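RagB/SusD domain protein (Flavobacterium johnsoniae, PDB 5J90) binds chitin as a SusD homolog and probably helps capture chitin chains at the cell surface for the bacterium's polysaccharide utilization system. Local coordinates at residues G277-R282 / N380-A385; A269-I274 / Q423-G428; L122-M127 / T159-E164. All coordinates share one frame; numbering follows the deposited sequence.

Interaction 1: residues G277-R282 / N380-A385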
ATOM      1  N   GLY A 277       1.224  34.431   2.758  1.00 14.48           N
ATOM      2  CA  GLY A 277       0.887  34.286   4.166  1.00 14.72           C
ATOM      3  C   GLY A 277       2.090  34.538   5.051  1.00 15.65           C
ATOM      4  O   GLY A 277       2.004  35.221   6.077  1.00 17.84           O
ATOM      5  N   TYR A 278       3.230  33.987   4.647  1.00 15.16           N
ATOM      6  CA  TYR A 278       4.469  34.144   5.394  1.00 15.17           C
ATOM      7  C   TYR A 278       5.218  35.435   5.058  1.00 14.78           C
ATOM      8  O   TYR A 278       6.256  35.704   5.650  1.00 15.09           O
ATOM      9  CB  TYR A 278       5.411  32.969   5.114  1.00 14.98           C
ATOM     10  CG  TYR A 278       5.049  31.641   5.759  1.00 15.27           C
ATOM     11  CD1 TYR A 278       4.278  31.567   6.918  1.00 13.75           C
ATOM     12  CD2 TYR A 278       5.518  30.451   5.213  1.00 14.74           C
ATOM     13  CE1 TYR A 278       3.976  30.337   7.506  1.00 14.19           C
ATOM     14  CE2 TYR A 278       5.224  29.228   5.789  1.00 13.44           C
ATOM     15  CZ  TYR A 278       4.454  29.170   6.931  1.00 13.39           C
ATOM     16  OH  TYR A 278       4.181  27.936   7.495  1.00 13.71           O
ATOM     17  N   GLN A 279       4.702  36.215   4.109  1.00 13.84           N
ATOM     18  CA  GLN A 279       5.418  37.390   3.591  1.00 15.60           C
ATOM     19  C   GLN A 279       6.860  37.018   3.265  1.00 16.80           C
ATOM     20  O   GLN A 279       7.813  37.691   3.654  1.00 16.80           O
ATOM     21  CB  GLN A 279       5.368  38.551   4.588  1.00 18.43           C
ATOM     22  CG  GLN A 279       3.967  39.089   4.815  1.00 21.88           C
ATOM     23  CD  GLN A 279       3.945  40.262   5.775  1.00 35.54           C
ATOM     24  OE1 GLN A 279       4.922  41.005   5.890  1.00 35.32           O
ATOM     25  NE2 GLN A 279       2.831  40.430   6.477  1.00 41.99           N
ATOM     26  N   ASP A 280       6.998  35.910   2.545  1.00 15.14           N
ATOM     27  CA  ASP A 280       8.285  35.292   2.298  1.00 12.58           C
ATOM     28  C   ASP A 280       9.062  36.094   1.256  1.00 12.14           C
ATOM     29  O   ASP A 280       8.590  36.260   0.135  1.00 13.31           O
ATOM     30  CB  ASP A 280       8.014  33.868   1.798  1.00 14.07           C
ATOM     31  CG  ASP A 280       9.238  32.989   1.835  1.00 12.97           C
ATOM     32  OD1 ASP A 280      10.313  33.430   1.397  1.00 12.58           O
ATOM     33  OD2 ASP A 280       9.118  31.831   2.311  1.00 13.14           O
ATOM     34  N   PRO A 281      10.264  36.578   1.614  1.00 12.40           N
ATOM     35  CA  PRO A 281      11.021  37.411   0.667  1.00 15.09           C
ATOM     36  C   PRO A 281      11.514  36.646  -0.561  1.00 16.40           C
ATOM     37  O   PRO A 281      11.932  37.273  -1.533  1.00 17.06           O
ATOM     38  CB  PRO A 281      12.207  37.910   1.501  1.00 15.63           C
ATOM     39  CG  PRO A 281      12.366  36.896   2.579  1.00 17.05           C
ATOM     40  CD  PRO A 281      10.970  36.424   2.898  1.00 14.34           C
ATOM     41  N   ARG A 282      11.463  35.315  -0.532  1.00 12.59           N
ATOM     42  CA  ARG A 282      11.849  34.535  -1.706  1.00 13.47           C
ATOM     43  C   ARG A 282      10.845  34.682  -2.846  1.00 13.72           C
ATOM     44  O   ARG A 282      11.142  34.328  -3.985  1.00 13.78           O
ATOM     45  CB  ARG A 282      12.036  33.055  -1.336  1.00 11.52           C
ATOM     46  CG  ARG A 282      13.268  32.820  -0.473  1.00 11.86           C
ATOM     47  CD  ARG A 282      13.304  31.397   0.103  1.00 12.17           C
ATOM     48  NE  ARG A 282      12.285  31.211   1.134  1.00 10.49           N
ATOM     49  CZ  ARG A 282      12.216  30.147   1.931  1.00 10.73           C
ATOM     50  NH1 ARG A 282      13.112  29.172   1.812  1.00 11.71           N
ATOM     51  NH2 ARG A 282      11.263  30.068   2.844  1.00 11.19           N
ATOM     52  N   ASN A 380       5.970  33.294  14.931  1.00 17.25           N
ATOM     53  CA  ASN A 380       4.974  32.304  15.335  1.00 16.30           C
ATOM     54  C   ASN A 380       3.549  32.827  15.170  1.00 17.06           C
ATOM     55  O   ASN A 380       2.644  32.459  15.928  1.00 19.14           O
ATOM     56  CB  ASN A 380       5.221  31.860  16.783  1.00 18.53           C
ATOM     57  CG  ASN A 380       4.454  30.599  17.153  1.00 21.87           C
ATOM     58  OD1 ASN A 380       4.222  29.724  16.313  1.00 22.73           O
ATOM     59  ND2 ASN A 380       4.051  30.502  18.416  1.00 24.39           N
ATOM     60  N   THR A 381       3.347  33.673  14.162  1.00 17.63           N
ATOM     61  CA  THR A 381       2.040  34.270  13.930  1.00 17.68           C
ATOM     62  C   THR A 381       1.553  34.074  12.498  1.00 17.23           C
ATOM     63  O   THR A 381       0.428  33.630  12.283  1.00 18.96           O
ATOM     64  CB  THR A 381       2.043  35.779  14.271  1.00 21.20           C
ATOM     65  OG1 THR A 381       2.329  35.945  15.666  1.00 27.31           O
ATOM     66  CG2 THR A 381       0.693  36.400  13.959  1.00 22.94           C
ATOM     67  N   LYS A 382       2.399  34.407  11.526  1.00 16.79           N
ATOM     68  CA  LYS A 382       1.998  34.345  10.122  1.00 17.93           C
ATOM     69  C   LYS A 382       1.705  32.914   9.672  1.00 15.26           C
ATOM     70  O   LYS A 382       2.436  31.981  10.000  1.00 16.19           O
ATOM     71  CB  LYS A 382       3.057  34.976   9.219  1.00 16.10           C
ATOM     72  CG  LYS A 382       3.345  36.452   9.517  1.00 20.31           C
ATOM     73  CD  LYS A 382       4.182  37.070   8.410  1.00 23.08           C
ATOM     74  CE  LYS A 382       4.609  38.494   8.741  1.00 27.49           C
ATOM     75  NZ  LYS A 382       5.665  38.514   9.787  1.00 35.49           N
ATOM     76  N   THR A 383       0.614  32.776   8.929  1.00 17.32           N
ATOM     77  CA  THR A 383       0.191  31.484   8.389  0.58 15.75           C
ATOM     78  C   THR A 383      -0.376  31.695   6.995  1.00 16.26           C
ATOM     79  O   THR A 383      -0.461  32.824   6.516  1.00 16.39           O
ATOM     80  CB  THR A 383      -0.872  30.778   9.270  0.58 18.07           C
ATOM     81  OG1 THR A 383      -1.943  31.688   9.565  0.58 21.02           O
ATOM     82  CG2 THR A 383      -0.257  30.265  10.571  0.58 20.60           C
ATOM     83  N   ALA A 384      -0.757  30.605   6.331  1.00 14.73           N
ATOM     84  CA  ALA A 384      -1.224  30.687   4.947  1.00 15.37           C
ATOM     85  C   ALA A 384      -2.394  31.655   4.784  1.00 14.93           C
ATOM     86  O   ALA A 384      -3.263  31.742   5.653  1.00 15.17           O
ATOM     87  CB  ALA A 384      -1.601  29.290   4.421  1.00 14.74           C
ATOM     88  N   ALA A 385      -2.402  32.370   3.662  1.00 14.56           N
ATOM     89  CA  ALA A 385      -3.436  33.362   3.363  1.00 15.04           C
ATOM     90  C   ALA A 385      -4.599  32.787   2.556  1.00 16.33           C
ATOM     91  O   ALA A 385      -4.439  31.838   1.786  1.00 15.99           O
ATOM     92  CB  ALA A 385      -2.829  34.533   2.610  1.00 16.46           C
TER
HETATM   93  O   HOH W   1      -0.510  35.513   8.080  1.00 29.66           O
HETATM   94  O   HOH W   2       7.681  36.157   8.293  1.00 30.06           O

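Interaction 2: residues A269-I274 / Q423-G428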
ATOM      1  N   ALA A 269      -1.994  29.033  -7.068  1.00 10.27           N
ATOM      2  CA  ALA A 269      -2.737  29.485  -5.897  1.00 10.86           C
ATOM      3  C   ALA A 269      -2.115  29.009  -4.586  1.00 12.50           C
ATOM      4  O   ALA A 269      -2.125  29.740  -3.602  1.00 12.71           O
ATOM      5  CB  ALA A 269      -4.187  29.040  -5.986  1.00 11.22           C
ATOM      6  N   ASP A 270      -1.568  27.796  -4.555  1.00 11.05           N
ATOM      7  CA  ASP A 270      -0.912  27.329  -3.328  1.00 11.31           C
ATOM      8  C   ASP A 270       0.312  28.178  -2.988  1.00 10.77           C
ATOM      9  O   ASP A 270       0.541  28.514  -1.821  1.00 10.54           O
ATOM     10  CB  ASP A 270      -0.497  25.856  -3.440  1.00 11.94           C
ATOM     11  CG  ASP A 270      -1.676  24.906  -3.427  1.00 12.33           C
ATOM     12  OD1 ASP A 270      -2.463  24.920  -2.454  1.00 12.23           O
ATOM     13  OD2 ASP A 270      -1.807  24.136  -4.397  1.00 13.01           O
ATOM     14  N   MET A 271       1.109  28.507  -4.003  1.00 10.28           N
ATOM     15  CA  MET A 271       2.269  29.356  -3.780  1.00 11.37           C
ATOM     16  C   MET A 271       1.845  30.746  -3.297  1.00 11.46           C
ATOM     17  O   MET A 271       2.479  31.302  -2.404  1.00 12.16           O
ATOM     18  CB  MET A 271       3.138  29.439  -5.037  1.00 11.39           C
ATOM     19  CG  MET A 271       4.170  28.327  -5.134  1.00 10.79           C
ATOM     20  SD  MET A 271       5.514  28.686  -4.002  1.00 11.36           S
ATOM     21  CE  MET A 271       6.432  27.148  -4.066  1.00 12.50           C
ATOM     22  N   GLU A 272       0.770  31.287  -3.863  1.00 12.27           N
ATOM     23  CA  GLU A 272       0.296  32.585  -3.385  1.00 13.44           C
ATOM     24  C   GLU A 272      -0.122  32.489  -1.919  1.00 12.85           C
ATOM     25  O   GLU A 272       0.308  33.277  -1.090  1.00 13.74           O
ATOM     26  CB  GLU A 272      -0.868  33.116  -4.226  1.00 12.47           C
ATOM     27  CG  GLU A 272      -1.279  34.511  -3.769  1.00 15.48           C
ATOM     28  CD  GLU A 272      -2.544  35.052  -4.423  1.00 17.52           C
ATOM     29  OE1 GLU A 272      -2.823  34.747  -5.601  1.00 14.59           O
ATOM     30  OE2 GLU A 272      -3.258  35.822  -3.740  1.00 20.80           O
ATOM     31  N   SER A 273      -0.942  31.497  -1.591  1.00 12.45           N
ATOM     32  CA  SER A 273      -1.430  31.337  -0.226  1.00 12.25           C
ATOM     33  C   SER A 273      -0.296  31.201   0.786  1.00 13.02           C
ATOM     34  O   SER A 273      -0.261  31.892   1.816  1.00 13.00           O
ATOM     35  CB  SER A 273      -2.358  30.119  -0.141  1.00 13.44           C
ATOM     36  OG  SER A 273      -2.753  29.894   1.201  1.00 13.72           O
ATOM     37  N   ILE A 274       0.639  30.307   0.499  1.00 11.75           N
ATOM     38  CA  ILE A 274       1.707  30.010   1.440  1.00 12.62           C
ATOM     39  C   ILE A 274       2.756  31.120   1.508  1.00 12.52           C
ATOM     40  O   ILE A 274       3.110  31.576   2.594  1.00 13.37           O
ATOM     41  CB  ILE A 274       2.331  28.634   1.131  1.00 11.20           C
ATOM     42  CG1 ILE A 274       1.288  27.544   1.408  1.00 13.68           C
ATOM     43  CG2 ILE A 274       3.590  28.412   1.957  1.00 11.93           C
ATOM     44  CD1 ILE A 274       1.718  26.130   1.010  1.00 13.01           C
ATOM     45  N   GLN A 423       8.669  24.102   4.625  1.00 10.04           N
ATOM     46  CA  GLN A 423       9.888  24.845   4.314  1.00  9.33           C
ATOM     47  C   GLN A 423      10.703  24.158   3.219  1.00 10.21           C
ATOM     48  O   GLN A 423      11.311  24.814   2.368  1.00 10.12           O
ATOM     49  CB  GLN A 423      10.697  25.092   5.585  1.00  9.66           C
ATOM     50  CG  GLN A 423      10.037  26.148   6.473  1.00 10.81           C
ATOM     51  CD  GLN A 423       9.877  27.487   5.763  1.00 11.20           C
ATOM     52  OE1 GLN A 423      10.772  27.936   5.042  1.00 11.34           O
ATOM     53  NE2 GLN A 423       8.728  28.134   5.967  1.00 12.25           N
ATOM     54  N   LYS A 424      10.682  22.832   3.220  1.00  9.33           N
ATOM     55  CA  LYS A 424      11.341  22.049   2.184  1.00  8.07           C
ATOM     56  C   LYS A 424      10.700  22.335   0.820  1.00  8.80           C
ATOM     57  O   LYS A 424      11.391  22.555  -0.189  1.00  9.61           O
ATOM     58  CB  LYS A 424      11.188  20.575   2.558  1.00  9.94           C
ATOM     59  CG  LYS A 424      12.043  19.609   1.794  1.00  9.49           C
ATOM     60  CD  LYS A 424      11.793  18.212   2.378  1.00  9.86           C
ATOM     61  CE  LYS A 424      12.608  17.159   1.687  1.00 10.25           C
ATOM     62  NZ  LYS A 424      12.040  15.818   2.022  1.00  9.60           N
ATOM     63  N   TRP A 425       9.374  22.353   0.806  1.00  8.15           N
ATOM     64  CA  TRP A 425       8.596  22.637  -0.391  1.00  8.66           C
ATOM     65  C   TRP A 425       8.926  24.038  -0.934  1.00  9.62           C
ATOM     66  O   TRP A 425       9.174  24.199  -2.130  1.00  9.43           O
ATOM     67  CB  TRP A 425       7.119  22.477  -0.036  1.00  8.55           C
ATOM     68  CG  TRP A 425       6.073  22.706  -1.105  1.00  8.90           C
ATOM     69  CD1 TRP A 425       5.546  21.773  -1.957  1.00  8.87           C
ATOM     70  CD2 TRP A 425       5.337  23.917  -1.339  1.00  9.02           C
ATOM     71  NE1 TRP A 425       4.563  22.336  -2.731  1.00  8.68           N
ATOM     72  CE2 TRP A 425       4.418  23.656  -2.379  1.00  8.35           C
ATOM     73  CE3 TRP A 425       5.383  25.204  -0.786  1.00 10.27           C
ATOM     74  CZ2 TRP A 425       3.539  24.624  -2.865  1.00  9.60           C
ATOM     75  CZ3 TRP A 425       4.515  26.170  -1.281  1.00 10.38           C
ATOM     76  CH2 TRP A 425       3.607  25.875  -2.308  1.00  9.89           C
ATOM     77  N   ILE A 426       8.967  25.044  -0.064  1.00  9.15           N
ATOM     78  CA  ILE A 426       9.319  26.385  -0.538  1.00 10.42           C
ATOM     79  C   ILE A 426      10.735  26.399  -1.123  1.00  9.67           C
ATOM     80  O   ILE A 426      10.963  26.955  -2.200  1.00  9.65           O
ATOM     81  CB  ILE A 426       9.191  27.471   0.563  1.00  8.92           C
ATOM     82  CG1 ILE A 426       7.749  27.573   1.057  1.00  9.81           C
ATOM     83  CG2 ILE A 426       9.659  28.836   0.025  1.00 10.21           C
ATOM     84  CD1 ILE A 426       7.585  28.419   2.331  1.00 12.61           C
ATOM     85  N   ALA A 427      11.686  25.792  -0.416  1.00  8.82           N
ATOM     86  CA  ALA A 427      13.084  25.810  -0.834  1.00  9.14           C
ATOM     87  C   ALA A 427      13.334  25.124  -2.178  1.00 10.30           C
ATOM     88  O   ALA A 427      14.254  25.505  -2.907  1.00 10.42           O
ATOM     89  CB  ALA A 427      13.973  25.201   0.256  1.00  9.72           C
ATOM     90  N   GLY A 428      12.531  24.105  -2.503  1.00  8.95           N
ATOM     91  CA  GLY A 428      12.787  23.296  -3.685  1.00  9.58           C
ATOM     92  C   GLY A 428      12.214  23.840  -4.982  1.00 10.08           C
ATOM     93  O   GLY A 428      12.466  23.265  -6.033  1.00 10.61           O
TER

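Interaction 3: residues L122-M127 / T159-E164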
ATOM      1  N   LEU A 122      24.496   9.514 -11.842  1.00  9.94           N
ATOM      2  CA  LEU A 122      23.582  10.179 -12.767  1.00  9.99           C
ATOM      3  C   LEU A 122      22.381   9.302 -13.116  1.00  8.79           C
ATOM      4  O   LEU A 122      21.260   9.798 -13.252  1.00 10.01           O
ATOM      5  CB  LEU A 122      24.322  10.582 -14.043  1.00 13.53           C
ATOM      6  CG  LEU A 122      25.026  11.924 -13.967  1.00 16.79           C
ATOM      7  CD1 LEU A 122      25.905  12.097 -15.198  1.00 17.68           C
ATOM      8  CD2 LEU A 122      23.996  13.039 -13.866  1.00 15.76           C
ATOM      9  N   LYS A 123      22.630   8.004 -13.270  1.00  9.54           N
ATOM     10  CA  LYS A 123      21.576   7.040 -13.556  1.00 10.07           C
ATOM     11  C   LYS A 123      20.514   7.066 -12.456  1.00  9.22           C
ATOM     12  O   LYS A 123      19.314   7.164 -12.748  1.00  9.72           O
ATOM     13  CB  LYS A 123      22.165   5.636 -13.671  1.00  9.81           C
ATOM     14  CG  LYS A 123      21.162   4.543 -14.015  1.00 10.39           C
ATOM     15  CD  LYS A 123      21.826   3.180 -13.849  1.00 10.28           C
ATOM     16  CE  LYS A 123      20.930   2.037 -14.330  1.00 10.86           C
ATOM     17  NZ  LYS A 123      21.544   0.722 -14.022  1.00 11.97           N
ATOM     18  N   VAL A 124      20.950   6.989 -11.202  1.00  8.98           N
ATOM     19  CA  VAL A 124      20.003   6.985 -10.095  1.00  9.39           C
ATOM     20  C   VAL A 124      19.282   8.340 -10.012  1.00  8.29           C
ATOM     21  O   VAL A 124      18.069   8.393  -9.779  1.00  8.09           O
ATOM     22  CB  VAL A 124      20.694   6.610  -8.778  1.00  8.01           C
ATOM     23  CG1 VAL A 124      19.719   6.747  -7.605  1.00  9.43           C
ATOM     24  CG2 VAL A 124      21.237   5.183  -8.862  1.00  9.34           C
ATOM     25  N   GLU A 125      20.004   9.432 -10.242  1.00  7.87           N
ATOM     26  CA  GLU A 125      19.367  10.748 -10.235  1.00  8.05           C
ATOM     27  C   GLU A 125      18.243  10.839 -11.263  1.00  7.92           C
ATOM     28  O   GLU A 125      17.162  11.349 -10.968  1.00  9.22           O
ATOM     29  CB  GLU A 125      20.403  11.853 -10.464  1.00  8.49           C
ATOM     30  CG  GLU A 125      19.808  13.220 -10.816  1.00  9.03           C
ATOM     31  CD  GLU A 125      18.835  13.788  -9.780  1.00  8.95           C
ATOM     32  OE1 GLU A 125      18.781  13.302  -8.620  1.00  9.55           O
ATOM     33  OE2 GLU A 125      18.109  14.745 -10.149  1.00  9.73           O
ATOM     34  N   GLY A 126      18.473  10.333 -12.472  1.00  8.40           N
ATOM     35  CA  GLY A 126      17.427  10.381 -13.478  1.00  9.21           C
ATOM     36  C   GLY A 126      16.350   9.327 -13.286  1.00  9.19           C
ATOM     37  O   GLY A 126      15.149   9.602 -13.448  1.00  8.83           O
ATOM     38  N   MET A 127      16.754   8.108 -12.946  1.00  8.21           N
ATOM     39  CA  MET A 127      15.794   7.005 -12.929  1.00  7.51           C
ATOM     40  C   MET A 127      14.936   6.884 -11.665  1.00  8.64           C
ATOM     41  O   MET A 127      13.841   6.316 -11.730  1.00  8.01           O
ATOM     42  CB  MET A 127      16.465   5.673 -13.297  1.00  9.16           C
ATOM     43  CG  MET A 127      17.142   5.695 -14.684  1.00 10.71           C
ATOM     44  SD  MET A 127      16.053   6.165 -16.057  1.00 10.58           S
ATOM     45  CE  MET A 127      14.927   4.772 -16.089  1.00 11.22           C
ATOM     46  N   THR A 159      16.064  -1.177  -4.105  1.00  8.63           N
ATOM     47  CA  THR A 159      17.209  -1.957  -3.636  1.00  8.65           C
ATOM     48  C   THR A 159      18.395  -1.826  -4.589  1.00  8.14           C
ATOM     49  O   THR A 159      19.534  -1.611  -4.158  1.00  9.37           O
ATOM     50  CB  THR A 159      16.810  -3.428  -3.447  1.00  9.28           C
ATOM     51  OG1 THR A 159      15.926  -3.512  -2.326  1.00 12.21           O
ATOM     52  CG2 THR A 159      18.018  -4.320  -3.182  1.00 11.34           C
ATOM     53  N   GLN A 160      18.129  -1.930  -5.887  1.00  8.24           N
ATOM     54  CA  GLN A 160      19.203  -1.774  -6.869  1.00  8.87           C
ATOM     55  C   GLN A 160      19.847  -0.384  -6.847  1.00  8.63           C
ATOM     56  O   GLN A 160      21.071  -0.261  -6.938  1.00  9.70           O
ATOM     57  CB  GLN A 160      18.694  -2.098  -8.270  1.00  9.95           C
ATOM     58  CG  GLN A 160      18.303  -3.532  -8.487  1.00 16.83           C
ATOM     59  CD  GLN A 160      17.680  -3.735  -9.846  1.00 19.39           C
ATOM     60  OE1 GLN A 160      18.391  -3.788 -10.856  1.00 17.79           O
ATOM     61  NE2 GLN A 160      16.341  -3.821  -9.891  1.00 14.40           N
ATOM     62  N   MET A 161      19.033   0.664  -6.722  1.00  8.31           N
ATOM     63  CA  MET A 161      19.559   2.024  -6.681  1.00  8.63           C
ATOM     64  C   MET A 161      20.460   2.236  -5.466  1.00  7.39           C
ATOM     65  O   MET A 161      21.526   2.844  -5.583  1.00  8.97           O
ATOM     66  CB  MET A 161      18.430   3.057  -6.740  1.00  8.16           C
ATOM     67  CG  MET A 161      17.692   3.066  -8.080  1.00  8.78           C
ATOM     68  SD  MET A 161      16.507   4.408  -8.259  1.00  9.67           S
ATOM     69  CE  MET A 161      15.378   4.157  -6.883  1.00 11.96           C
ATOM     70  N   PHE A 162      20.062   1.733  -4.303  1.00  7.93           N
ATOM     71  CA  PHE A 162      20.922   1.854  -3.124  1.00  8.09           C
ATOM     72  C   PHE A 162      22.250   1.135  -3.349  1.00  9.57           C
ATOM     73  O   PHE A 162      23.298   1.625  -2.919  1.00  9.40           O
ATOM     74  CB  PHE A 162      20.230   1.273  -1.882  1.00  8.73           C
ATOM     75  CG  PHE A 162      19.093   2.116  -1.338  1.00  8.24           C
ATOM     76  CD1 PHE A 162      19.268   3.463  -1.033  1.00  9.45           C
ATOM     77  CD2 PHE A 162      17.857   1.537  -1.083  1.00  8.61           C
ATOM     78  CE1 PHE A 162      18.228   4.227  -0.507  1.00  9.22           C
ATOM     79  CE2 PHE A 162      16.810   2.290  -0.565  1.00  9.14           C
ATOM     80  CZ  PHE A 162      16.995   3.644  -0.273  1.00  7.95           C
ATOM     81  N   ALA A 163      22.214  -0.021  -4.020  1.00  9.00           N
ATOM     82  CA  ALA A 163      23.440  -0.790  -4.282  1.00  9.42           C
ATOM     83  C   ALA A 163      24.329  -0.095  -5.309  1.00 10.41           C
ATOM     84  O   ALA A 163      25.556  -0.134  -5.204  1.00 10.20           O
ATOM     85  CB  ALA A 163      23.102  -2.215  -4.751  1.00 10.30           C
ATOM     86  N   GLU A 164      23.711   0.530  -6.304  1.00  9.19           N
ATOM     87  CA  GLU A 164      24.457   1.315  -7.285  1.00 10.06           C
ATOM     88  C   GLU A 164      25.150   2.500  -6.621  1.00  8.74           C
ATOM     89  O   GLU A 164      26.313   2.792  -6.911  1.00  9.74           O
ATOM     90  CB  GLU A 164      23.535   1.761  -8.413  1.00 10.25           C
ATOM     91  CG  GLU A 164      23.161   0.598  -9.323  1.00 10.05           C
ATOM     92  CD  GLU A 164      22.028   0.914 -10.286  1.00 12.46           C
ATOM     93  OE1 GLU A 164      21.253   1.868 -10.026  1.00 12.83           O
ATOM     94  OE2 GLU A 164      21.910   0.195 -11.308  1.00 12.45           O
TER

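Interaction 1: residues G277-R282 / N380-A385
K382 lays its aliphatic chain over the backbone of G277 and Y278 and brings its CE to the side-chain amide of Q279. Its CB rests 3.3 Å from G277 O, and its CD lies near both G277 O and Y278 O, two carbonyls at the finish of helix 269-277. Further out, K382 CE packs 3.5 Å from Q279 NE2, where the extended side chain of Q279 crosses the lysine at about a right angle. The last torsion bends the lysine (chi4 73°) and places NZ, which forms a salt bridge with D379 and a weak bond to a water that also donates to Y278 O. An alanine here would probably open a gap beside Y278 O and the Q279 side-chain amide and leave D379 without this charge partner.

The ring of Y278 turns an edge to the same loop: CE1 is 3.4 Å from K382 O, which lies in the ring plane, while the hydroxyl bonds to V403 O. Q279, with positive phi (48°), ends helix 269-277 in a Schellman motif, so the contact is a helix C-terminus with a long loop running past it. G277 fits against that loop at close quarters, its CA 3.1 Å from T383 O; a side chain here would clash with T383 O and A384 CA. A second water lies between the backbones, within hydrogen-bonding distance of G277 O and accepting from T383 N.

Beyond the turn, D280 accepts from R282 N as a helix cap and is gripped side-on by the guanidinium. R282 NE reaches D280 OD1 at 3.0 Å in an almost straight bond (176°), and R282 NH2 reaches D280 OD2 at 2.8 Å.

Interaction 2: residues A269-I274 / Q423-G428
The indole of W425 carries the methyl of M271 on one face of its six-membered ring. M271 CE stands 3.7 Å from the ring centroid and 22° off the normal, a CH-pi contact displaced toward the rim, nearest to W425 CZ3. The two side chains meet tip to tip, and M271 SD, oblique to the ring, adds a Met-aromatic contact. The bend at chi2 (-76°) in M271 places SD beside the indole. I274 CD1 approaches the same outer corner obliquely, 3.6 Å from W425 CZ3, and D270 O lies near CH2, also obliquely. CG of W425 lies anti to the backbone N, which directs the side chain toward helix 269-277. Its indole N-H, at the other end of the group, is bonded to S61 O.

Beside the indole, I274 CG2 packs against I426 CD1 at 4.0 Å. The contact is buried and largely apolar, with no hydrogen bond between the two segments, and long side chains bridge axes that come no closer than 12.0 Å and cross at -117°. Helix 269-277 follows the short strand 266-267 after one residue, while helix 413-428 has helices 332-344 and 353-368 against its side chains, and P445 touches W425 from a loop.

Interaction 3: residues L122-M127 / T159-E164
K123 and E164 make the polar part of this contact, a salt bridge in which K123 NZ donates to E164 OE2 at 2.8 Å. The lysine comes in on the syn side of that oxygen but 32° out of the carboxylate plane. With CG anti to the backbone N (chi1 -178°) and every later torsion also extended, K123 reaches straight out from its helix and crosses the glutamate side chain at about a right angle. Both ends have a further partner in Y139: its hydroxyl is hydrogen-bonded to E164 OE1, and its ring makes a cation-pi contact with K123. Each carboxylate oxygen therefore has its own polar partner, which should restrict rotation of the group, and the paired positive charge probably favours the ionised glutamate.

The two segments belong to helices 113-134 and 154-177, which run roughly antiparallel, their axes 10.0 Å apart at an angle of 150°. Such antiparallel helix packing is in keeping with the TPR-like helical scaffold of SusD-family proteins, in which successive helices fold back against one another.

The apolar part centres on V124, whose two methyls both meet the facing helix, CG1 mainly at M161 and CG2 mainly at E164. CG1 lies 4.0 Å from M161 CB and at a similar distance from the sulfur. CG2 turns to the charged neighbour, 3.5 Å from E164 OE1, and also approaches the backbone at M161 O. The valine thereby packs beside the salt bridge, against E164. M161 runs obliquely past V124, and M161 SD lies 4.5 Å from M127 C. Helix 196-213 backs the valine with L206 and L210, while M98 and A101 of helix 83-108 touch K123.

Overall arrangement
Interactions 1 and 2 share helix 269-277: interaction 2 holds its body in the buried interior, while interaction 1, only partly buried and nested within the chain loop closed by interaction 2, holds its C-terminal end against a loop. They touch through A385 O with S273 OG and R282 NH2 with Q423 OE1. Interaction 3, buried like interaction 2, joins another pair of helices on the opposite side of the chain's centre, its centre about 28 Å from that of interaction 2 and about 37 Å from that of interaction 1. The chemistry differs accordingly: backbone and lysine-chain packing with bridging waters in 1, apolar and aromatic packing in 2, and a salt bridge flanking apolar side chains in 3.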